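PDB 1S69: group 1 truncated hemoglobin GlbN from Synechocystis sp., which binds one heme per subunit and forms a very stable complex with oxygen, which it releases slowly. Local coordinates for residues E72-N76 against H77-G81; G99-E102 against D103-A106. One frame throughout, in Å; residues are numbered along the deposited sequence.

From the N terminus, the chain reaches contact 1 first. It lies where helix 66-77, which carries the proximal heme ligand His70, ends and turns toward helix 81-98. Helix 81-98 then runs across the molecule to contact 2, where a short loop leads into helix 102-113. Each contact is local, within one continuous stretch: 72-81 closes the end of one helix, and 99-106 opens the start of another. They follow in series and neither nest nor cross. Their centres are about 30 Å apart, on opposite sides of the chain's centre. Contact 1 borders the heme; contact 2 ties its loop to helices 81-98 and 4-8.

Contact 1 of 2, residues E72-N76 against H77-G81; sequences ELVEN and HGLNG. With HEM (protoporphyrin IX containing Fe), chain D.
Glu72 and His77 meet in a local contact at the C-terminal end of helix 66-77, where the chain turns off toward helix 81-98. His77 NE2 donates to Glu72 OE2 at 2.7 Å. The bond is bent, 142° at the hydrogen, and reaches the syn side of the carboxylate. Carboxylate and ring planes are 54° apart. The Glu72 chain leaves with CG opposite the backbone N (chi1 -168°) and bends at chi2, which brings its carboxylate to the ring edge. Asn76 ND2 also donates to Glu72 OE2, at 3.0 Å and nearly straight, from the same face as His77 NE2. Two donors thus grip this oxygen, which probably limits rotation of the carboxylate. Asn76 CB lies over one face of the His77 imidazole in a CH-pi contact, 3.9 Å from the ring centroid.

The helix end is closed by Leu73 O, which accepts from His77 N and Leu79 N on opposite faces of its carbonyl plane. Gly78, with positive phi, makes the turn between them. Water 2 bridges Val74 O and Leu79 O beside this turn.

On the apolar side, Leu79 CB packs on Leu73 CB at 3.9 Å, and Leu79 CD2 packs on Val74 CG2. The same leucines face the heme: Leu79 CD1 comes within 3.3 Å of HEM CAC, and Leu73 CD1 within 3.6 Å of HEM CHD. Phe34 touches both His77 and Leu79. The arrangement is a helix C-terminus ended by a glycine of positive phi, here lining the proximal heme pocket of a truncated globin.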
ATOM      1  N   GLU A  72      -6.522  -5.364  14.420  1.00 21.21           N
ATOM      2  CA  GLU A  72      -7.877  -5.033  14.815  1.00 21.64           C
ATOM      3  C   GLU A  72      -8.844  -5.190  13.644  1.00 20.19           C
ATOM      4  O   GLU A  72     -10.027  -5.595  13.840  1.00 18.87           O
ATOM      5  CB  GLU A  72      -7.890  -3.635  15.436  1.00 22.63           C
ATOM      6  CG  GLU A  72      -9.166  -3.250  16.153  1.00 26.26           C
ATOM      7  CD  GLU A  72     -10.281  -2.736  15.235  1.00 28.72           C
ATOM      8  OE1 GLU A  72     -10.021  -2.287  14.062  1.00 29.43           O
ATOM      9  OE2 GLU A  72     -11.460  -2.803  15.692  1.00 27.88           O
ATOM     10  N   LEU A  73      -8.342  -4.959  12.425  1.00 20.02           N
ATOM     11  CA  LEU A  73      -9.160  -5.145  11.193  1.00 20.26           C
ATOM     12  C   LEU A  73      -9.484  -6.634  10.969  1.00 20.63           C
ATOM     13  O   LEU A  73     -10.591  -6.994  10.635  1.00 19.77           O
ATOM     14  CB  LEU A  73      -8.435  -4.619   9.970  1.00 21.11           C
ATOM     15  CG  LEU A  73      -7.829  -3.205  10.046  1.00 23.70           C
ATOM     16  CD1 LEU A  73      -7.108  -2.980   8.668  1.00 22.21           C
ATOM     17  CD2 LEU A  73      -8.955  -2.155  10.302  1.00 21.07           C
ATOM     18  N   VAL A  74      -8.471  -7.473  11.137  1.00 20.27           N
ATOM     19  CA  VAL A  74      -8.644  -8.957  10.986  1.00 20.39           C
ATOM     20  C   VAL A  74      -9.604  -9.504  12.071  1.00 20.01           C
ATOM     21  O   VAL A  74     -10.490 -10.308  11.802  1.00 20.16           O
ATOM     22  CB  VAL A  74      -7.241  -9.667  11.100  1.00 19.86           C
ATOM     23  CG1 VAL A  74      -7.385 -11.190  11.198  1.00 22.15           C
ATOM     24  CG2 VAL A  74      -6.309  -9.283   9.950  1.00 16.99           C
ATOM     25  N   GLU A  75      -9.356  -9.133  13.294  1.00 20.34           N
ATOM     26  CA  GLU A  75     -10.051  -9.671  14.466  1.00 22.13           C
ATOM     27  C   GLU A  75     -11.457  -9.153  14.611  1.00 22.10           C
ATOM     28  O   GLU A  75     -12.324  -9.923  14.980  1.00 20.83           O
ATOM     29  CB  GLU A  75      -9.277  -9.351  15.760  1.00 22.44           C
ATOM     30  CG  GLU A  75      -7.979 -10.113  15.809  1.00 28.68           C
ATOM     31  CD  GLU A  75      -7.232  -9.995  17.124  1.00 34.09           C
ATOM     32  OE1 GLU A  75      -7.557  -9.167  18.021  1.00 35.90           O
ATOM     33  OE2 GLU A  75      -6.252 -10.730  17.205  1.00 39.78           O
ATOM     34  N   ASN A  76     -11.699  -7.872  14.274  1.00 21.46           N
ATOM     35  CA  ASN A  76     -13.038  -7.284  14.497  1.00 21.55           C
ATOM     36  C   ASN A  76     -13.857  -6.994  13.258  1.00 20.26           C
ATOM     37  O   ASN A  76     -15.051  -6.834  13.390  1.00 20.17           O
ATOM     38  CB  ASN A  76     -12.941  -6.047  15.402  1.00 21.70           C
ATOM     39  CG  ASN A  76     -12.261  -6.367  16.712  1.00 24.88           C
ATOM     40  OD1 ASN A  76     -12.333  -7.507  17.199  1.00 25.20           O
ATOM     41  ND2 ASN A  76     -11.552  -5.409  17.260  1.00 26.26           N
ATOM     42  N   HIS A  77     -13.225  -6.947  12.065  1.00 19.83           N
ATOM     43  CA  HIS A  77     -13.896  -6.387  10.853  1.00 20.12           C
ATOM     44  C   HIS A  77     -13.789  -7.273   9.664  1.00 20.69           C
ATOM     45  O   HIS A  77     -14.030  -6.831   8.535  1.00 21.89           O
ATOM     46  CB  HIS A  77     -13.435  -4.938  10.541  1.00 18.51           C
ATOM     47  CG  HIS A  77     -13.548  -4.032  11.749  1.00 21.17           C
ATOM     48  ND1 HIS A  77     -14.751  -3.527  12.220  1.00 17.99           N
ATOM     49  CD2 HIS A  77     -12.623  -3.671  12.660  1.00 18.53           C
ATOM     50  CE1 HIS A  77     -14.541  -2.861  13.339  1.00 19.02           C
ATOM     51  NE2 HIS A  77     -13.258  -2.935  13.623  1.00 18.26           N
ATOM     52  N   GLY A  78     -13.373  -8.523   9.885  1.00 20.28           N
ATOM     53  CA  GLY A  78     -13.411  -9.505   8.811  1.00 20.01           C
ATOM     54  C   GLY A  78     -12.376  -9.306   7.701  1.00 21.28           C
ATOM     55  O   GLY A  78     -12.531  -9.832   6.576  1.00 19.63           O
ATOM     56  N   LEU A  79     -11.284  -8.609   8.003  1.00 21.11           N
ATOM     57  CA  LEU A  79     -10.272  -8.406   6.926  1.00 21.81           C
ATOM     58  C   LEU A  79      -9.766  -9.776   6.422  1.00 21.72           C
ATOM     59  O   LEU A  79      -9.257 -10.551   7.213  1.00 20.30           O
ATOM     60  CB  LEU A  79      -9.080  -7.573   7.450  1.00 20.81           C
ATOM     61  CG  LEU A  79      -8.038  -7.227   6.354  1.00 23.48           C
ATOM     62  CD1 LEU A  79      -8.684  -6.145   5.443  1.00 20.74           C
ATOM     63  CD2 LEU A  79      -6.700  -6.734   7.057  1.00 21.72           C
ATOM     64  N   ASN A  80      -9.852  -9.997   5.105  1.00 22.55           N
ATOM     65  CA  ASN A  80      -9.459 -11.249   4.443  1.00 23.15           C
ATOM     66  C   ASN A  80      -8.685 -11.087   3.084  1.00 22.72           C
ATOM     67  O   ASN A  80      -8.349  -9.965   2.672  1.00 21.49           O
ATOM     68  CB  ASN A  80     -10.724 -12.135   4.247  1.00 23.60           C
ATOM     69  CG  ASN A  80     -11.712 -11.538   3.231  1.00 26.40           C
ATOM     70  OD1 ASN A  80     -11.327 -10.872   2.250  1.00 24.84           O
ATOM     71  ND2 ASN A  80     -12.996 -11.761   3.476  1.00 24.73           N
ATOM     72  N   GLY A  81      -8.450 -12.208   2.397  1.00 22.57           N
ATOM     73  CA  GLY A  81      -7.663 -12.273   1.165  1.00 22.85           C
ATOM     74  C   GLY A  81      -8.248 -11.459   0.028  1.00 23.69           C
ATOM     75  O   GLY A  81      -7.513 -10.890  -0.784  1.00 23.62           O
TER
HETATM   76  CHA HEM D 125      -2.640   0.902   8.225  1.00 21.43           C
HETATM   77  CHB HEM D 125       0.515  -0.584   4.801  1.00 20.52           C
HETATM   78  CHC HEM D 125      -2.735  -3.849   3.285  1.00 21.01           C
HETATM   79  CHD HEM D 125      -6.128  -1.281   5.663  1.00 21.22           C
HETATM   80  C1A HEM D 125      -1.480   0.726   7.457  1.00 22.85           C
HETATM   81  C2A HEM D 125      -0.225   1.424   7.658  1.00 19.14           C
HETATM   82  C3A HEM D 125       0.622   1.050   6.706  1.00 18.76           C
HETATM   83  C4A HEM D 125      -0.036   0.096   5.864  1.00 20.03           C
HETATM   84  CMA HEM D 125       2.072   1.584   6.524  1.00 18.95           C
HETATM   85  CAA HEM D 125      -0.013   2.458   8.791  1.00 23.85           C
HETATM   86  CBA HEM D 125       0.808   1.694   9.846  1.00 27.05           C
HETATM   87  CGA HEM D 125       1.384   2.503  11.001  1.00 30.61           C
HETATM   88  O1A HEM D 125       0.554   2.764  11.863  1.00 25.77           O
HETATM   89  O2A HEM D 125       2.628   2.848  11.097  1.00 29.32           O
HETATM   90  C1B HEM D 125      -0.100  -1.628   4.142  1.00 20.82           C
HETATM   91  C2B HEM D 125       0.531  -2.375   3.111  1.00 18.68           C
HETATM   92  C3B HEM D 125      -0.351  -3.324   2.688  1.00 20.62           C
HETATM   93  C4B HEM D 125      -1.574  -3.125   3.447  1.00 17.55           C
HETATM   94  CMB HEM D 125       2.005  -2.120   2.636  1.00 18.78           C
HETATM   95  CAB HEM D 125      -0.271  -4.412   1.540  1.00 23.31           C
HETATM   96  CBB HEM D 125       0.210  -4.201   0.274  1.00 19.72           C
HETATM   97  C1C HEM D 125      -3.962  -3.421   3.809  1.00 19.66           C
HETATM   98  C2C HEM D 125      -5.242  -3.988   3.461  1.00 17.63           C
HETATM   99  C3C HEM D 125      -6.162  -3.231   4.101  1.00 20.29           C
HETATM  100  C4C HEM D 125      -5.505  -2.196   4.856  1.00 20.21           C
HETATM  101  CMC HEM D 125      -5.387  -5.241   2.515  1.00 18.81           C
HETATM  102  CAC HEM D 125      -7.702  -3.299   4.121  1.00 22.27           C
HETATM  103  CBC HEM D 125      -8.352  -3.379   2.969  1.00 20.80           C
HETATM  104  C1D HEM D 125      -5.513  -0.480   6.576  1.00 22.23           C
HETATM  105  C2D HEM D 125      -6.186   0.311   7.550  1.00 22.32           C
HETATM  106  C3D HEM D 125      -5.087   0.942   8.338  1.00 24.15           C
HETATM  107  C4D HEM D 125      -3.862   0.489   7.798  1.00 21.07           C
HETATM  108  CMD HEM D 125      -7.688   0.493   7.770  1.00 22.31           C
HETATM  109  CAD HEM D 125      -5.210   1.911   9.497  1.00 25.65           C
HETATM  110  CBD HEM D 125      -5.431   0.920  10.642  1.00 29.40           C
HETATM  111  CGD HEM D 125      -6.054   1.627  11.804  1.00 36.42           C
HETATM  112  O1D HEM D 125      -5.316   2.212  12.582  1.00 35.69           O
HETATM  113  O2D HEM D 125      -7.280   1.605  11.970  1.00 43.42           O
HETATM  114  NA  HEM D 125      -1.323  -0.040   6.335  1.00 19.71           N
HETATM  115  NB  HEM D 125      -1.412  -2.085   4.328  1.00 21.19           N
HETATM  116  NC  HEM D 125      -4.172  -2.351   4.653  1.00 17.65           N
HETATM  117  ND  HEM D 125      -4.133  -0.381   6.762  1.00 21.09           N
HETATM  118 FE   HEM D 125      -2.771  -1.200   5.536  1.00 21.44          FE
HETATM  119  O   HOH W   1     -13.235 -10.483  12.021  1.00 20.83           O
HETATM  120  O   HOH W   2     -10.598 -11.604   9.368  1.00 22.46           O

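Contact 2 of 2, residues G99-E102 against D103-A106; sequences GVPE and DLIA
Val100 has CG1 opposite its backbone N (chi1 174°), which carries this methyl to Leu104 and Ile105 at the start of helix 102-113. Ile105 has CG1 opposite its carbonyl carbon (chi1 -66°), and its extended chain sets Ile105 CD1 against Val100 O. Val100 CG1 touches Leu104 CB at 3.6 Å and Ile105 CG1 at 3.7 Å. The Val100 side chain crosses that of Leu104 at about a right angle and that of Ile105 obliquely.

Pro101 is the N-cap residue. Its ring lies side by side with the Leu104 chain, pointing the same way, with CG 4.1 Å from Leu104 CG. Asp103 OD1 comes to within 3.3 Å of Pro101 CB.

The first turn is held by backbone bonds. Pro101 O accepts from Ile105 N at 3.0 Å, nearly straight (169°) and in the carbonyl plane. It also accepts from Leu104 N, in a more bent bond from above that plane. Ala106 N donates to Glu102 O at 2.9 Å.

Behind this turn, Gly99 ends helix 81-98 in a Schellman motif. Val100 and Ile105 both pack on Leu95 of that helix, and Val100 also reaches Leu8 of helix 4-8. The chemistry is therefore divided: main-chain amides and carbonyls shape the helix start, the contacts of Val100 with Leu104 and Ile105 and of Pro101 with Leu104 are apolar, and Val100 and Ile105, through Leu95, join the helix start to helix 81-98.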
ATOM      1  N   GLY A  99       1.120   6.348 -15.525  1.00 37.92           N
ATOM      2  CA  GLY A  99       2.006   6.174 -16.646  1.00 37.22           C
ATOM      3  C   GLY A  99       3.222   5.403 -16.250  1.00 36.83           C
ATOM      4  O   GLY A  99       4.164   5.338 -17.041  1.00 37.76           O
ATOM      5  N   VAL A 100       3.215   4.788 -15.057  1.00 35.47           N
ATOM      6  CA  VAL A 100       4.330   3.935 -14.637  1.00 34.14           C
ATOM      7  C   VAL A 100       4.379   2.811 -15.604  1.00 34.30           C
ATOM      8  O   VAL A 100       3.340   2.251 -15.904  1.00 34.32           O
ATOM      9  CB  VAL A 100       4.225   3.435 -13.170  1.00 34.01           C
ATOM     10  CG1 VAL A 100       5.350   2.420 -12.845  1.00 32.99           C
ATOM     11  CG2 VAL A 100       4.213   4.639 -12.217  1.00 32.61           C
ATOM     12  N   PRO A 101       5.560   2.551 -16.179  1.00 35.14           N
ATOM     13  CA  PRO A 101       5.735   1.455 -17.153  1.00 34.88           C
ATOM     14  C   PRO A 101       5.450   0.100 -16.550  1.00 36.61           C
ATOM     15  O   PRO A 101       5.698  -0.126 -15.333  1.00 36.68           O
ATOM     16  CB  PRO A 101       7.237   1.532 -17.521  1.00 35.27           C
ATOM     17  CG  PRO A 101       7.827   2.413 -16.578  1.00 33.96           C
ATOM     18  CD  PRO A 101       6.800   3.341 -15.996  1.00 33.81           C
ATOM     19  N   GLU A 102       5.026  -0.830 -17.403  1.00 36.38           N
ATOM     20  CA  GLU A 102       4.633  -2.162 -16.940  1.00 37.86           C
ATOM     21  C   GLU A 102       5.694  -2.928 -16.197  1.00 36.19           C
ATOM     22  O   GLU A 102       5.405  -3.641 -15.267  1.00 34.95           O
ATOM     23  CB  GLU A 102       4.130  -3.022 -18.102  1.00 39.39           C
ATOM     24  CG  GLU A 102       3.258  -2.225 -19.045  1.00 47.57           C
ATOM     25  CD  GLU A 102       1.748  -2.466 -18.878  1.00 58.83           C
ATOM     26  OE1 GLU A 102       1.240  -3.303 -19.706  1.00 61.18           O
ATOM     27  OE2 GLU A 102       1.073  -1.797 -17.979  1.00 58.98           O
ATOM     28  N   ASP A 103       6.940  -2.829 -16.621  1.00 35.57           N
ATOM     29  CA  ASP A 103       7.995  -3.549 -15.941  1.00 34.20           C
ATOM     30  C   ASP A 103       8.171  -3.047 -14.436  1.00 33.93           C
ATOM     31  O   ASP A 103       8.555  -3.824 -13.540  1.00 33.95           O
ATOM     32  CB  ASP A 103       9.284  -3.394 -16.756  1.00 35.24           C
ATOM     33  CG  ASP A 103       9.904  -2.003 -16.593  1.00 35.76           C
ATOM     34  OD1 ASP A 103       9.317  -1.012 -17.122  1.00 39.06           O
ATOM     35  OD2 ASP A 103      10.921  -1.816 -15.881  1.00 38.13           O
ATOM     36  N   LEU A 104       7.868  -1.769 -14.172  1.00 33.23           N
ATOM     37  CA  LEU A 104       7.977  -1.241 -12.802  1.00 32.63           C
ATOM     38  C   LEU A 104       6.709  -1.590 -12.002  1.00 32.98           C
ATOM     39  O   LEU A 104       6.770  -1.942 -10.809  1.00 31.55           O
ATOM     40  CB  LEU A 104       8.246   0.250 -12.801  1.00 30.86           C
ATOM     41  CG  LEU A 104       9.627   0.698 -13.334  1.00 30.09           C
ATOM     42  CD1 LEU A 104       9.873   2.207 -13.045  1.00 28.08           C
ATOM     43  CD2 LEU A 104      10.772  -0.127 -12.831  1.00 29.14           C
ATOM     44  N   ILE A 105       5.571  -1.530 -12.689  1.00 33.37           N
ATOM     45  CA  ILE A 105       4.316  -1.973 -12.092  1.00 34.25           C
ATOM     46  C   ILE A 105       4.476  -3.385 -11.596  1.00 33.14           C
ATOM     47  O   ILE A 105       4.115  -3.659 -10.470  1.00 33.83           O
ATOM     48  CB  ILE A 105       3.065  -1.769 -13.026  1.00 34.44           C
ATOM     49  CG1 ILE A 105       2.833  -0.274 -13.240  1.00 33.93           C
ATOM     50  CG2 ILE A 105       1.795  -2.370 -12.360  1.00 34.46           C
ATOM     51  CD1 ILE A 105       1.737   0.051 -14.197  1.00 33.82           C
ATOM     52  N   ALA A 106       5.033  -4.266 -12.416  1.00 32.97           N
ATOM     53  CA  ALA A 106       5.394  -5.634 -12.000  1.00 32.33           C
ATOM     54  C   ALA A 106       6.314  -5.790 -10.742  1.00 32.42           C
ATOM     55  O   ALA A 106       6.089  -6.714  -9.912  1.00 31.49           O
ATOM     56  CB  ALA A 106       6.040  -6.326 -13.120  1.00 33.05           C
TER